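Local coordinates for protein cyclohexadienyl dehydratase (Synthetic construct, PDB 5JOS) that probably catalyses dehydration, with decarboxylation, of prephenate and arogenate to phenylpyruvate and phenylalanine, using a periplasmic binding protein fold, at residues T112-K117 with G194-V200. Residue numbers count along the deposited sequence, not the author numbering.
Sequences TPLVRK and GLAAVLV. With NA (sodium ion), chain B.
Two extended segments, 112-117 and 194-200, pair antiparallel, their strand axes 4.5 Å apart at 153°. Val115 and Ala196 form the hydrogen-bonded pair (Val115 N to Ala196 O 2.9 Å, Ala196 N to Val115 O 2.8 Å), flanked by the non-hydrogen-bonded pairs Leu114-Ala197 and Arg116-Leu195. Val198 N donates to Pro113 O (3.0 Å); Pro113, lacking an amide hydrogen, cannot reciprocate. Lys117 N, where the chain turns off the strand, bonds Gly194 O (2.8 Å).

Beta-branched Val115 (m) suits the extended backbone; its CG2 meets Val198 CG2 at 3.9 Å, and small Ala196 shares this face. Pro113 CD packs on Val200 CG2 (3.8 Å). On the other face, Leu114 (t) brings CD1 within 4.2 Å of Leu195 CB. Water 1 accepts from Thr112 OG1 (2.7 Å) and Val200 N (3.1 Å), bridging the splayed end; Thr112 OG1 also hydrogen-bonds the Thr182 hydroxyl.

Leu195 O binds sodium at 2.5 Å, together with two waters and the carbonyls of Ala189 and His192.

Within this mixed sheet of a periplasmic-binding-protein lobe, 195-197 is an outermost strand; 111-116 separates it from 177-181; just before that strand, Arg116 salt-bridges Asp176 and hydrogen-bonds the carbonyl of Ala175. Helix 182-190 packs on Leu114 and Ala197, and helix 166-171 on Leu114 and Leu195.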
ATOM      1  N   THR A 112      -5.631  -4.681   9.936  1.00 30.79           N
ATOM      2  CA  THR A 112      -4.745  -5.819   9.853  1.00 31.26           C
ATOM      3  C   THR A 112      -4.625  -6.360  11.314  1.00 29.51           C
ATOM      4  O   THR A 112      -4.334  -5.595  12.261  1.00 31.62           O
ATOM      5  CB  THR A 112      -3.348  -5.395   9.348  1.00 31.48           C
ATOM      6  OG1 THR A 112      -3.445  -4.955   7.983  1.00 33.67           O
ATOM      7  CG2 THR A 112      -2.349  -6.553   9.314  1.00 32.96           C
ATOM      8  N   PRO A 113      -4.906  -7.644  11.511  1.00 30.34           N
ATOM      9  CA  PRO A 113      -4.549  -8.188  12.826  1.00 30.90           C
ATOM     10  C   PRO A 113      -3.051  -8.245  13.103  1.00 31.07           C
ATOM     11  O   PRO A 113      -2.186  -8.647  12.264  1.00 31.33           O
ATOM     12  CB  PRO A 113      -5.079  -9.600  12.774  1.00 31.26           C
ATOM     13  CG  PRO A 113      -5.010  -9.976  11.329  1.00 34.39           C
ATOM     14  CD  PRO A 113      -5.127  -8.722  10.524  1.00 31.15           C
ATOM     15  N   LEU A 114      -2.765  -7.972  14.328  1.00 31.02           N
ATOM     16  CA  LEU A 114      -1.415  -8.143  14.842  1.00 31.60           C
ATOM     17  C   LEU A 114      -1.406  -9.181  15.932  1.00 32.45           C
ATOM     18  O   LEU A 114      -2.207  -9.104  16.877  1.00 35.07           O
ATOM     19  CB  LEU A 114      -1.048  -6.814  15.421  1.00 31.81           C
ATOM     20  CG  LEU A 114       0.290  -6.697  16.160  1.00 34.36           C
ATOM     21  CD1 LEU A 114       1.357  -6.655  15.131  1.00 32.55           C
ATOM     22  CD2 LEU A 114       0.277  -5.408  16.993  1.00 39.84           C
ATOM     23  N   VAL A 115      -0.539 -10.170  15.804  1.00 31.20           N
ATOM     24  CA  VAL A 115      -0.633 -11.388  16.618  1.00 33.83           C
ATOM     25  C   VAL A 115       0.760 -11.773  17.052  1.00 35.43           C
ATOM     26  O   VAL A 115       1.747 -11.180  16.571  1.00 34.60           O
ATOM     27  CB  VAL A 115      -1.250 -12.512  15.842  1.00 36.28           C
ATOM     28  CG1 VAL A 115      -2.658 -12.109  15.365  1.00 37.87           C
ATOM     29  CG2 VAL A 115      -0.356 -12.966  14.666  1.00 37.77           C
ATOM     30  N   ARG A 116       0.898 -12.706  17.971  1.00 33.67           N
ATOM     31  CA  ARG A 116       2.235 -13.196  18.250  1.00 37.53           C
ATOM     32  C   ARG A 116       2.807 -13.926  17.068  1.00 40.58           C
ATOM     33  O   ARG A 116       2.083 -14.551  16.272  1.00 39.32           O
ATOM     34  CB  ARG A 116       2.266 -14.151  19.467  1.00 38.71           C
ATOM     35  CG  ARG A 116       1.994 -13.412  20.750  1.00 38.56           C
ATOM     36  CD  ARG A 116       2.009 -14.313  21.971  1.00 41.47           C
ATOM     37  NE  ARG A 116       0.848 -15.177  21.960  1.00 42.98           N
ATOM     38  CZ  ARG A 116      -0.396 -14.822  22.300  1.00 42.74           C
ATOM     39  NH1 ARG A 116      -0.699 -13.605  22.698  1.00 40.56           N
ATOM     40  NH2 ARG A 116      -1.344 -15.722  22.270  1.00 43.44           N
ATOM     41  N   LYS A 117       4.129 -13.860  16.995  1.00 40.01           N
ATOM     42  CA  LYS A 117       4.865 -14.484  15.929  1.00 45.17           C
ATOM     43  C   LYS A 117       4.461 -15.973  15.707  1.00 48.33           C
ATOM     44  O   LYS A 117       4.154 -16.393  14.601  1.00 49.66           O
ATOM     45  CB  LYS A 117       6.346 -14.375  16.238  1.00 47.30           C
ATOM     46  CG  LYS A 117       7.196 -15.342  15.467  1.00 56.16           C
ATOM     47  CD  LYS A 117       7.692 -14.686  14.226  1.00 61.83           C
ATOM     48  CE  LYS A 117       9.175 -14.523  14.389  1.00 71.52           C
ATOM     49  NZ  LYS A 117       9.819 -15.874  14.503  1.00 75.75           N
ATOM     50  N   GLY A 194       8.598 -10.629  18.691  1.00 36.57           N
ATOM     51  CA  GLY A 194       7.576 -11.551  19.178  1.00 38.39           C
ATOM     52  C   GLY A 194       6.255 -11.336  18.454  1.00 34.89           C
ATOM     53  O   GLY A 194       5.283 -11.991  18.736  1.00 34.85           O
ATOM     54  N   LEU A 195       6.182 -10.383  17.554  1.00 34.04           N
ATOM     55  CA  LEU A 195       4.840 -10.062  16.920  1.00 34.02           C
ATOM     56  C   LEU A 195       4.924 -10.201  15.402  1.00 34.89           C
ATOM     57  O   LEU A 195       6.008 -10.057  14.792  1.00 36.66           O
ATOM     58  CB  LEU A 195       4.390  -8.659  17.231  1.00 32.67           C
ATOM     59  CG  LEU A 195       4.184  -8.234  18.685  1.00 33.16           C
ATOM     60  CD1 LEU A 195       3.824  -6.779  18.815  1.00 32.46           C
ATOM     61  CD2 LEU A 195       3.049  -8.964  19.290  1.00 35.97           C
ATOM     62  N   ALA A 196       3.799 -10.554  14.819  1.00 33.15           N
ATOM     63  CA  ALA A 196       3.639 -10.660  13.393  1.00 34.93           C
ATOM     64  C   ALA A 196       2.344 -10.007  12.939  1.00 32.69           C
ATOM     65  O   ALA A 196       1.350  -9.944  13.660  1.00 32.20           O
ATOM     66  CB  ALA A 196       3.633 -12.120  12.990  1.00 35.67           C
ATOM     67  N   ALA A 197       2.384  -9.379  11.786  1.00 32.48           N
ATOM     68  CA  ALA A 197       1.158  -8.759  11.202  1.00 35.41           C
ATOM     69  C   ALA A 197       0.679  -9.711  10.162  1.00 36.72           C
ATOM     70  O   ALA A 197       1.471 -10.149   9.372  1.00 42.61           O
ATOM     71  CB  ALA A 197       1.471  -7.435  10.501  1.00 38.11           C
ATOM     72  N   VAL A 198      -0.591 -10.020  10.094  1.00 39.87           N
ATOM     73  CA  VAL A 198      -1.077 -10.951   9.055  1.00 41.74           C
ATOM     74  C   VAL A 198      -2.010 -10.232   8.086  1.00 38.70           C
ATOM     75  O   VAL A 198      -3.010  -9.731   8.509  1.00 37.55           O
ATOM     76  CB  VAL A 198      -1.839 -12.112   9.712  1.00 50.19           C
ATOM     77  CG1 VAL A 198      -2.197 -13.156   8.662  1.00 52.89           C
ATOM     78  CG2 VAL A 198      -0.975 -12.743  10.791  1.00 55.07           C
ATOM     79  N   LEU A 199      -1.684 -10.119   6.803  1.00 42.97           N
ATOM     80  CA  LEU A 199      -2.561  -9.379   5.868  1.00 43.74           C
ATOM     81  C   LEU A 199      -3.737 -10.313   5.503  1.00 44.57           C
ATOM     82  O   LEU A 199      -3.541 -11.444   5.225  1.00 45.61           O
ATOM     83  CB  LEU A 199      -1.890  -8.866   4.602  1.00 49.27           C
ATOM     84  CG  LEU A 199      -0.753  -7.820   4.664  1.00 47.80           C
ATOM     85  CD1 LEU A 199      -0.321  -7.566   3.217  1.00 54.22           C
ATOM     86  CD2 LEU A 199      -1.225  -6.552   5.426  1.00 48.51           C
ATOM     87  N   VAL A 200      -4.935  -9.817   5.674  1.00 46.26           N
ATOM     88  CA  VAL A 200      -6.139 -10.563   5.418  1.00 50.96           C
ATOM     89  C   VAL A 200      -6.927  -9.673   4.444  1.00 50.52           C
ATOM     90  O   VAL A 200      -6.852  -8.433   4.546  1.00 54.16           O
ATOM     91  CB  VAL A 200      -6.945 -10.682   6.732  1.00 51.96           C
ATOM     92  CG1 VAL A 200      -8.193 -11.535   6.509  1.00 63.98           C
ATOM     93  CG2 VAL A 200      -6.110 -11.280   7.847  1.00 53.01           C
TER
HETATM   94 NA    NA B 301       8.294  -9.064  14.334  1.00 37.26          NA
HETATM   95  O   HOH W   1      -4.812  -6.800   6.472  1.00 44.29           O
HETATM   96  O   HOH W   2       8.220  -9.389  12.026  1.00 35.96           O
HETATM   97  O   HOH W   3       8.948 -11.374  14.470  1.00 37.12           O